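PDB 1JOG: hypothetical protein HI0074 from Haemophilus influenzae, which is probably the RNase toxin HepT of a type VII toxin-antitoxin system, neutralised by its cognate antitoxin MntA, probably through AMPylation. Local coordinates for residues G45-Q48 and K49-V53; M60-R63 and Q64-D68; F128-E131 and S132-L136. All coordinates share one frame; numbering follows the deposited sequence.

Contact 1 (G45-Q48 and K49-V53)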
ATOM      1  N   GLY A  45      -0.996  -7.428   4.322  1.00 26.61           N
ATOM      2  CA  GLY A  45      -0.611  -6.489   5.370  1.00 23.56           C
ATOM      3  C   GLY A  45       0.875  -6.358   5.622  1.00 26.96           C
ATOM      4  O   GLY A  45       1.343  -5.257   5.850  1.00 29.75           O
ATOM      5  N   ALA A  46       1.578  -7.489   5.616  1.00 25.26           N
ATOM      6  CA  ALA A  46       3.038  -7.538   5.792  1.00 26.88           C
ATOM      7  C   ALA A  46       3.671  -6.776   4.619  1.00 32.92           C
ATOM      8  O   ALA A  46       4.629  -6.099   4.806  1.00 29.84           O
ATOM      9  CB  ALA A  46       3.550  -8.969   5.804  1.00 20.58           C
ATOM     10  N   ILE A  47       3.065  -6.862   3.421  1.00 38.92           N
ATOM     11  CA  ILE A  47       3.605  -6.182   2.258  1.00 30.81           C
ATOM     12  C   ILE A  47       3.424  -4.634   2.407  1.00 37.79           C
ATOM     13  O   ILE A  47       4.297  -3.803   2.072  1.00 31.16           O
ATOM     14  CB  ILE A  47       2.947  -6.720   0.954  1.00  8.69           C
ATOM     15  CG1 ILE A  47       3.522  -8.118   0.658  1.00 34.38           C
ATOM     16  CG2 ILE A  47       3.463  -5.930  -0.320  1.00  8.14           C
ATOM     17  CD1 ILE A  47       3.174  -8.701  -0.804  1.00 19.19           C
ATOM     18  N   GLN A  48       2.301  -4.280   2.966  1.00 27.78           N
ATOM     19  CA  GLN A  48       1.966  -2.883   3.213  1.00 30.20           C
ATOM     20  C   GLN A  48       2.944  -2.317   4.216  1.00 33.83           C
ATOM     21  O   GLN A  48       3.326  -1.155   4.141  1.00 28.45           O
ATOM     22  CB  GLN A  48       0.554  -2.802   3.824  1.00 31.14           C
ATOM     23  CG  GLN A  48       0.201  -1.366   4.138  1.00 36.00           C
ATOM     24  CD  GLN A  48      -0.511  -0.714   3.014  1.00 43.07           C
ATOM     25  OE1 GLN A  48      -0.284  -1.020   1.817  1.00 47.50           O
ATOM     26  NE2 GLN A  48      -1.389   0.219   3.369  1.00 48.73           N
ATOM     27  N   LYS A  49       3.293  -3.153   5.194  1.00 25.88           N
ATOM     28  CA  LYS A  49       4.164  -2.765   6.218  1.00 24.20           C
ATOM     29  C   LYS A  49       5.555  -2.675   5.655  1.00 24.08           C
ATOM     30  O   LYS A  49       6.292  -1.830   6.080  1.00 23.86           O
ATOM     31  CB  LYS A  49       4.087  -3.731   7.379  1.00 33.26           C
ATOM     32  CG  LYS A  49       2.873  -3.434   8.228  1.00 25.36           C
ATOM     33  CD  LYS A  49       2.746  -4.439   9.357  1.00 26.41           C
ATOM     34  CE  LYS A  49       1.679  -4.012  10.316  1.00 23.93           C
ATOM     35  NZ  LYS A  49       1.913  -4.751  11.672  1.00 21.62           N
ATOM     36  N   PHE A  50       5.908  -3.534   4.700  1.00 33.31           N
ATOM     37  CA  PHE A  50       7.229  -3.448   4.085  1.00 26.01           C
ATOM     38  C   PHE A  50       7.401  -2.072   3.359  1.00 19.95           C
ATOM     39  O   PHE A  50       8.439  -1.424   3.418  1.00 33.30           O
ATOM     40  CB  PHE A  50       7.416  -4.603   3.113  1.00 32.66           C
ATOM     41  CG  PHE A  50       8.365  -4.304   2.021  1.00 20.14           C
ATOM     42  CD1 PHE A  50       7.896  -3.940   0.766  1.00 23.55           C
ATOM     43  CD2 PHE A  50       9.719  -4.226   2.275  1.00 31.78           C
ATOM     44  CE1 PHE A  50       8.765  -3.469  -0.275  1.00 21.96           C
ATOM     45  CE2 PHE A  50      10.595  -3.762   1.267  1.00 18.00           C
ATOM     46  CZ  PHE A  50      10.109  -3.384  -0.003  1.00 43.16           C
ATOM     47  N   GLU A  51       6.325  -1.631   2.727  1.00 23.81           N
ATOM     48  CA  GLU A  51       6.318  -0.391   2.022  1.00 31.05           C
ATOM     49  C   GLU A  51       6.545   0.738   3.052  1.00 50.49           C
ATOM     50  O   GLU A  51       7.299   1.664   2.762  1.00 35.71           O
ATOM     51  CB  GLU A  51       4.985  -0.212   1.273  1.00 15.47           C
ATOM     52  CG  GLU A  51       4.701  -1.277   0.206  1.00 31.90           C
ATOM     53  CD  GLU A  51       3.284  -1.099  -0.344  1.00 38.47           C
ATOM     54  OE1 GLU A  51       2.729  -2.014  -0.960  1.00 60.43           O
ATOM     55  OE2 GLU A  51       2.721  -0.017  -0.145  1.00 50.24           O
ATOM     56  N   PHE A  52       5.921   0.677   4.240  1.00 25.64           N
ATOM     57  CA  PHE A  52       6.151   1.745   5.222  1.00 36.40           C
ATOM     58  C   PHE A  52       7.600   1.874   5.612  1.00 35.79           C
ATOM     59  O   PHE A  52       8.133   2.980   5.574  1.00 42.06           O
ATOM     60  CB  PHE A  52       5.342   1.561   6.502  1.00 38.28           C
ATOM     61  CG  PHE A  52       3.834   1.546   6.302  1.00 17.48           C
ATOM     62  CD1 PHE A  52       3.030   0.652   7.105  1.00 56.29           C
ATOM     63  CD2 PHE A  52       3.200   2.365   5.365  1.00 24.31           C
ATOM     64  CE1 PHE A  52       1.600   0.569   6.973  1.00 36.23           C
ATOM     65  CE2 PHE A  52       1.763   2.328   5.169  1.00 23.65           C
ATOM     66  CZ  PHE A  52       0.948   1.412   5.996  1.00 38.89           C
ATOM     67  N   VAL A  53       8.256   0.779   5.993  1.00 37.23           N
ATOM     68  CA  VAL A  53       9.690   0.886   6.386  1.00 36.52           C
ATOM     69  C   VAL A  53      10.629   1.378   5.257  1.00 36.30           C
ATOM     70  O   VAL A  53      11.487   2.211   5.449  1.00 44.50           O
ATOM     71  CB  VAL A  53      10.153  -0.443   6.937  1.00 49.58           C
ATOM     72  CG1 VAL A  53      11.624  -0.388   7.374  1.00 24.86           C
ATOM     73  CG2 VAL A  53       9.245  -0.793   8.070  1.00 20.89           C
TER
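Lys49 N donates to Gly45 O at 2.9 Å, opening a run of four i to i+4 bonds within helix 36-68. The Lys49 aliphatic chain starts over that same carbonyl, CG 3.4 Å from Gly45 O, then runs out extended to where NZ bonds Ser17 and Thr21 and forms a salt bridge with Asp40 of the second subunit. Phe50 repeats the backbone bond to Ala46 O; Ile47 O lies at the edge of its ring, near the ring plane. At Glu51, CG anti to the carbonyl carbon (chi1 -62°) folds back to 3.2 Å from Ile47 O, and the extended chain carries OE1 past the CG2 branch of Ile47 to a hydrogen bond with Thr109. At Phe52, Gln48 O sits 3.4 Å above the plane of the ring, over its centre, while Phe52 CZ meets Gln48 CG at 3.4 Å. The buried carboxylate of Glu51, held by Thr109 and in a long, weak ion pair with Arg106, an active-site residue by similarity, is consistent with a role in holding Arg106 and Thr109, both of the RX(4)HXY motif, near this helix.

Contact 2 (M60-R63 and Q64-D68)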
HETATM    1  N   MSE A  60      14.373   8.962   6.183  1.00 47.91           N
HETATM    2  CA  MSE A  60      15.418   9.171   7.192  1.00 28.21           C
HETATM    3  C   MSE A  60      16.790   9.362   6.585  1.00 31.38           C
HETATM    4  O   MSE A  60      17.535  10.193   7.053  1.00 41.98           O
HETATM    5  CB  MSE A  60      15.483   7.986   8.196  1.00 30.33           C
HETATM    6  CG  MSE A  60      14.222   7.905   9.087  1.00 49.30           C
HETATM    7 SE   MSE A  60      14.044   9.513  10.215  1.00 57.03          SE
HETATM    8  CE  MSE A  60      12.708  10.403   9.535  1.00 25.35           C
HETATM    9  N   MSE A  61      17.138   8.615   5.546  1.00 40.25           N
HETATM   10  CA  MSE A  61      18.424   8.834   4.968  1.00 44.06           C
HETATM   11  C   MSE A  61      18.373  10.272   4.459  1.00 39.46           C
HETATM   12  O   MSE A  61      19.356  10.964   4.495  1.00 29.63           O
HETATM   13  CB  MSE A  61      18.674   7.940   3.759  1.00 19.71           C
HETATM   14  CG  MSE A  61      18.854   6.466   4.077  1.00 28.76           C
HETATM   15 SE   MSE A  61      18.970   5.463   2.373  1.00 27.54          SE
HETATM   16  CE  MSE A  61      18.219   3.898   3.357  1.00 19.48           C
ATOM     17  N   LYS A  62      17.227  10.694   3.948  1.00 34.90           N
ATOM     18  CA  LYS A  62      17.118  12.004   3.367  1.00 37.97           C
ATOM     19  C   LYS A  62      17.282  13.070   4.454  1.00 57.79           C
ATOM     20  O   LYS A  62      18.159  13.943   4.381  1.00 30.18           O
ATOM     21  CB  LYS A  62      15.778  12.151   2.691  1.00 39.92           C
ATOM     22  CG  LYS A  62      15.771  13.307   1.714  1.00 38.76           C
ATOM     23  CD  LYS A  62      14.465  13.406   0.909  1.00 54.47           C
ATOM     24  CE  LYS A  62      14.294  14.822   0.316  1.00 68.93           C
ATOM     25  NZ  LYS A  62      13.246  14.927  -0.750  1.00 78.49           N
ATOM     26  N   ARG A  63      16.468  12.984   5.496  1.00 30.88           N
ATOM     27  CA  ARG A  63      16.594  13.976   6.523  1.00 53.63           C
ATOM     28  C   ARG A  63      17.979  13.962   7.114  1.00 60.56           C
ATOM     29  O   ARG A  63      18.443  14.990   7.562  1.00 47.54           O
ATOM     30  CB  ARG A  63      15.594  13.776   7.640  1.00 41.08           C
ATOM     31  CG  ARG A  63      14.722  14.984   7.868  1.00 64.13           C
ATOM     32  CD  ARG A  63      13.535  14.661   8.768  1.00 60.41           C
ATOM     33  NE  ARG A  63      13.952  13.876   9.936  1.00 40.70           N
ATOM     34  CZ  ARG A  63      13.068  13.400  10.814  1.00 67.56           C
ATOM     35  NH1 ARG A  63      11.742  13.641  10.634  1.00 41.40           N
ATOM     36  NH2 ARG A  63      13.513  12.686  11.861  1.00 58.79           N
ATOM     37  N   GLN A  64      18.645  12.815   7.101  1.00 63.83           N
ATOM     38  CA  GLN A  64      19.969  12.712   7.700  1.00 53.03           C
ATOM     39  C   GLN A  64      20.948  13.540   6.902  1.00 56.69           C
ATOM     40  O   GLN A  64      21.652  14.325   7.457  1.00 68.79           O
ATOM     41  CB  GLN A  64      20.406  11.267   7.726  1.00 43.48           C
ATOM     42  CG  GLN A  64      21.754  11.017   8.313  1.00 64.98           C
ATOM     43  CD  GLN A  64      21.790  11.254   9.790  1.00 62.21           C
ATOM     44  OE1 GLN A  64      20.775  11.157  10.458  1.00 64.88           O
ATOM     45  NE2 GLN A  64      22.969  11.560  10.317  1.00 82.56           N
ATOM     46  N   LEU A  65      20.953  13.376   5.594  1.00 45.79           N
ATOM     47  CA  LEU A  65      21.831  14.085   4.694  1.00 48.99           C
ATOM     48  C   LEU A  65      21.467  15.551   4.573  1.00 63.91           C
ATOM     49  O   LEU A  65      22.342  16.385   4.341  1.00 58.34           O
ATOM     50  CB  LEU A  65      21.787  13.416   3.309  1.00 47.60           C
ATOM     51  CG  LEU A  65      22.263  11.949   3.505  1.00 75.25           C
ATOM     52  CD1 LEU A  65      21.722  11.050   2.404  1.00 50.30           C
ATOM     53  CD2 LEU A  65      23.814  11.853   3.649  1.00 49.40           C
ATOM     54  N   GLN A  66      20.177  15.838   4.746  1.00 61.69           N
ATOM     55  CA  GLN A  66      19.567  17.181   4.656  1.00 58.45           C
ATOM     56  C   GLN A  66      19.899  18.074   5.856  1.00 61.37           C
ATOM     57  O   GLN A  66      19.961  19.272   5.724  1.00 59.48           O
ATOM     58  CB  GLN A  66      18.063  16.984   4.550  1.00 58.53           C
ATOM     59  CG  GLN A  66      17.199  18.103   4.082  1.00 63.66           C
ATOM     60  CD  GLN A  66      15.815  17.563   3.726  1.00 73.54           C
ATOM     61  OE1 GLN A  66      15.249  16.752   4.474  1.00 81.23           O
ATOM     62  NE2 GLN A  66      15.266  17.998   2.593  1.00 73.82           N
ATOM     63  N   GLN A  67      20.115  17.452   7.004  1.00 60.57           N
ATOM     64  CA  GLN A  67      20.443  18.119   8.239  1.00 75.40           C
ATOM     65  C   GLN A  67      21.934  17.962   8.521  1.00 80.93           C
ATOM     66  O   GLN A  67      22.543  18.782   9.197  1.00 81.83           O
ATOM     67  CB  GLN A  67      19.737  17.455   9.442  1.00 70.20           C
ATOM     68  CG  GLN A  67      18.178  17.464   9.529  1.00 77.44           C
ATOM     69  CD  GLN A  67      17.686  16.838  10.869  1.00 78.60           C
ATOM     70  OE1 GLN A  67      18.502  16.426  11.690  1.00 82.22           O
ATOM     71  NE2 GLN A  67      16.374  16.766  11.082  1.00 64.32           N
ATOM     72  N   ASP A  68      22.520  16.893   8.010  1.00 83.32           N
ATOM     73  CA  ASP A  68      23.903  16.546   8.342  1.00 84.49           C
ATOM     74  C   ASP A  68      25.039  17.506   8.094  1.00 85.01           C
ATOM     75  O   ASP A  68      25.658  18.019   9.039  1.00 85.08           O
ATOM     76  CB  ASP A  68      24.291  15.187   7.730  1.00 86.94           C
ATOM     77  CG  ASP A  68      25.173  14.349   8.674  1.00 87.29           C
ATOM     78  OD1 ASP A  68      26.113  14.942   9.266  1.00 83.68           O
ATOM     79  OD2 ASP A  68      24.925  13.119   8.823  1.00 84.84           O
TER
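Leu65 and Met61 form the close-packed side of this helical turn. Leu65 N bonds Met61 O at 3.1 Å with a nearly straight N-H (165°), and Leu65 CG and CD1 crowd the same carbonyl oxygen, each 3.2 Å from it. CG anti to the carbonyl carbon (chi1 -60°) sets CG and its CD1 branch against that oxygen. Met61, a selenomethionine like Met60, packs on Ile83 and Ala87 of helix 80-89, whose Glu86 touches Leu65. Met60 is buried as well, against Leu8 and Leu11 of helix 8-26, and its CE lies 3.2 Å above the plane of the Arg63 guanidinium, over its centre.

The other side is polar and looser. Arg63 and Gln67 run side by side and point the same way, their guanidinium and amide planes only 8° apart, yet Arg63 NE and Gln67 NE2 stay 3.9 Å apart, and Gln67 N makes only a weak bond to Arg63 O. Gln66 crosses the Lys62 chain, NE2 4.0 Å from Lys62 CE, a loose van der Waals contact. Gln64 bends at chi2 and gives NE2 to Asp68 OD2 at 2.9 Å, meeting the oxygen from above the carboxylate plane, although Asp68 is less surely placed in the model. Arg63, Gln66 and Gln67 also touch a crystal neighbour, which may influence their conformations. One apolar face turned to neighbouring helices and one polar face outward are typical of an amphipathic helix in a helical bundle, here near the C-terminal end of helix 36-68.

Contact 3 (F128-E131 and S132-L136)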
ATOM      1  N   PHE A 128      15.051  -7.967   3.571  1.00 39.84           N
ATOM      2  CA  PHE A 128      14.760  -6.578   3.790  1.00 36.17           C
ATOM      3  C   PHE A 128      14.938  -6.319   5.263  1.00 40.35           C
ATOM      4  O   PHE A 128      15.544  -5.344   5.666  1.00 30.13           O
ATOM      5  CB  PHE A 128      13.325  -6.178   3.390  1.00 45.74           C
ATOM      6  CG  PHE A 128      13.050  -4.715   3.624  1.00 28.34           C
ATOM      7  CD1 PHE A 128      13.609  -3.761   2.779  1.00 29.28           C
ATOM      8  CD2 PHE A 128      12.266  -4.296   4.679  1.00 28.50           C
ATOM      9  CE1 PHE A 128      13.370  -2.383   2.982  1.00 31.36           C
ATOM     10  CE2 PHE A 128      12.014  -2.938   4.898  1.00 50.81           C
ATOM     11  CZ  PHE A 128      12.564  -1.971   4.041  1.00 24.31           C
ATOM     12  N   LEU A 129      14.441  -7.205   6.102  1.00 30.63           N
ATOM     13  CA  LEU A 129      14.640  -6.918   7.493  1.00 30.66           C
ATOM     14  C   LEU A 129      16.097  -6.788   7.900  1.00 37.55           C
ATOM     15  O   LEU A 129      16.428  -5.919   8.681  1.00 27.84           O
ATOM     16  CB  LEU A 129      13.913  -7.925   8.336  1.00 26.13           C
ATOM     17  CG  LEU A 129      12.396  -7.662   8.294  1.00 41.23           C
ATOM     18  CD1 LEU A 129      11.842  -8.880   8.913  1.00 15.90           C
ATOM     19  CD2 LEU A 129      11.859  -6.341   9.046  1.00 23.05           C
ATOM     20  N   ILE A 130      16.988  -7.614   7.364  1.00 49.01           N
ATOM     21  CA  ILE A 130      18.405  -7.511   7.757  1.00 23.24           C
ATOM     22  C   ILE A 130      18.958  -6.130   7.392  1.00 40.68           C
ATOM     23  O   ILE A 130      19.470  -5.412   8.248  1.00 32.09           O
ATOM     24  CB  ILE A 130      19.211  -8.562   7.078  1.00 42.89           C
ATOM     25  CG1 ILE A 130      18.956  -9.880   7.764  1.00 46.01           C
ATOM     26  CG2 ILE A 130      20.665  -8.194   7.077  1.00 30.23           C
ATOM     27  CD1 ILE A 130      18.734 -11.030   6.786  1.00 41.98           C
ATOM     28  N   GLU A 131      18.828  -5.762   6.122  1.00 30.05           N
ATOM     29  CA  GLU A 131      19.327  -4.458   5.628  1.00 36.55           C
ATOM     30  C   GLU A 131      18.738  -3.243   6.280  1.00 29.13           C
ATOM     31  O   GLU A 131      19.438  -2.295   6.640  1.00 45.91           O
ATOM     32  CB  GLU A 131      19.098  -4.307   4.099  1.00 28.20           C
ATOM     33  CG  GLU A 131      19.945  -5.224   3.224  1.00 67.46           C
ATOM     34  CD  GLU A 131      21.427  -5.193   3.596  1.00 54.69           C
ATOM     35  OE1 GLU A 131      21.995  -6.251   3.968  1.00 47.02           O
ATOM     36  OE2 GLU A 131      22.006  -4.105   3.538  1.00 41.21           O
ATOM     37  N   SER A 132      17.417  -3.259   6.369  1.00 32.89           N
ATOM     38  CA  SER A 132      16.660  -2.159   6.941  1.00 35.88           C
ATOM     39  C   SER A 132      17.092  -2.021   8.391  1.00 30.97           C
ATOM     40  O   SER A 132      17.239  -0.924   8.894  1.00 35.56           O
ATOM     41  CB  SER A 132      15.133  -2.406   6.790  1.00 22.17           C
ATOM     42  OG  SER A 132      14.645  -3.498   7.552  1.00 35.07           O
ATOM     43  N   SER A 133      17.251  -3.143   9.085  1.00 31.60           N
ATOM     44  CA  SER A 133      17.743  -3.075  10.460  1.00 43.42           C
ATOM     45  C   SER A 133      19.185  -2.555  10.501  1.00 52.13           C
ATOM     46  O   SER A 133      19.576  -1.991  11.491  1.00 34.83           O
ATOM     47  CB  SER A 133      17.797  -4.435  11.066  1.00 30.24           C
ATOM     48  OG  SER A 133      18.248  -4.427  12.401  1.00 30.06           O
ATOM     49  N   PHE A 134      20.007  -2.755   9.472  1.00 43.45           N
ATOM     50  CA  PHE A 134      21.349  -2.218   9.647  1.00 59.56           C
ATOM     51  C   PHE A 134      21.251  -0.722   9.591  1.00 41.34           C
ATOM     52  O   PHE A 134      21.836  -0.061  10.393  1.00 33.29           O
ATOM     53  CB  PHE A 134      22.345  -2.693   8.585  1.00 50.92           C
ATOM     54  CG  PHE A 134      23.141  -3.939   8.978  1.00 84.48           C
ATOM     55  CD1 PHE A 134      22.625  -5.236   8.738  1.00 81.25           C
ATOM     56  CD2 PHE A 134      24.460  -3.823   9.479  1.00 87.71           C
ATOM     57  CE1 PHE A 134      23.406  -6.392   8.967  1.00 78.51           C
ATOM     58  CE2 PHE A 134      25.244  -4.992   9.716  1.00 83.96           C
ATOM     59  CZ  PHE A 134      24.709  -6.272   9.453  1.00 78.87           C
ATOM     60  N   LEU A 135      20.502  -0.209   8.626  1.00 36.35           N
ATOM     61  CA  LEU A 135      20.321   1.214   8.458  1.00 44.49           C
ATOM     62  C   LEU A 135      19.885   1.849   9.755  1.00 49.74           C
ATOM     63  O   LEU A 135      20.434   2.845  10.198  1.00 49.71           O
ATOM     64  CB  LEU A 135      19.235   1.471   7.421  1.00 34.73           C
ATOM     65  CG  LEU A 135      18.611   2.857   7.489  1.00 29.31           C
ATOM     66  CD1 LEU A 135      19.734   3.886   6.934  1.00 30.19           C
ATOM     67  CD2 LEU A 135      17.432   2.972   6.576  1.00 25.03           C
ATOM     68  N   LEU A 136      18.858   1.279  10.353  1.00 41.59           N
ATOM     69  CA  LEU A 136      18.334   1.802  11.599  1.00 42.61           C
ATOM     70  C   LEU A 136      19.428   1.807  12.650  1.00 51.27           C
ATOM     71  O   LEU A 136      19.388   2.617  13.547  1.00 46.30           O
ATOM     72  CB  LEU A 136      17.198   0.930  12.053  1.00 32.81           C
ATOM     73  CG  LEU A 136      16.004   1.412  12.829  1.00 51.19           C
ATOM     74  CD1 LEU A 136      15.074   0.200  12.917  1.00 52.17           C
ATOM     75  CD2 LEU A 136      16.381   1.912  14.206  1.00 44.54           C
TER
HETATM   76  O   HOH W   1      20.660  -6.362  11.153  1.00 54.42           O
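Phe128 O is gripped twice by Ser132: OG donates to it at 2.8 Å and the backbone N at 2.9 Å. The N-H arrives nearly along the C=O axis, whereas the hydroxyl comes from above the carbonyl plane, 39° out of it. OG reaches that oxygen because chi1 of 67° sets it between the backbone N and the carbonyl carbon, giving the hydroxyl of this buried serine a partner inside its own helix. The same residue turns CB over one face of the Phe128 ring, a CH-pi contact 3.9 Å from the centroid and offset toward the rim. On the exposed side Ile130 and Phe134 lie alongside each other, CG2 meeting CE1 at 3.8 Å, with Ile130 O in the ring plane at the phenyl edge. A water donates to Ile130 O and is weakly linked to Ser133 OG. Helix 125-140 thus has one face to solvent and another in the bundle: Phe128 meets Phe50 of helix 36-68 and Tyr102 of helix 96-106 edge-to-face, Leu129 and Ser132 rest on Phe15 of helix 8-26, and Leu135 touches Met61 of helix 36-68 and Trp99 of helix 96-106.

Overall arrangement
The three contacts follow one another along the chain, the first two on helix 36-68 with centres 22 Å apart, the third on helix 125-140. Contact 1 lies near the middle of the chain, about 7 Å from its centre, while contact 2 is about 17 Å out and remote from the annotated sites. Contact 3 bridges them from the side: it touches contact 1 where Val53 CG1 meets Phe128 CE2 at 3.6 Å and packs near Ser132, and it touches contact 2 as well. The two helices therefore pack together between the regions of contacts 1 and 2 in an all-helical fold, contact 1 also facing the second subunit of the homodimer and the residues of the RX(4)HXY motif.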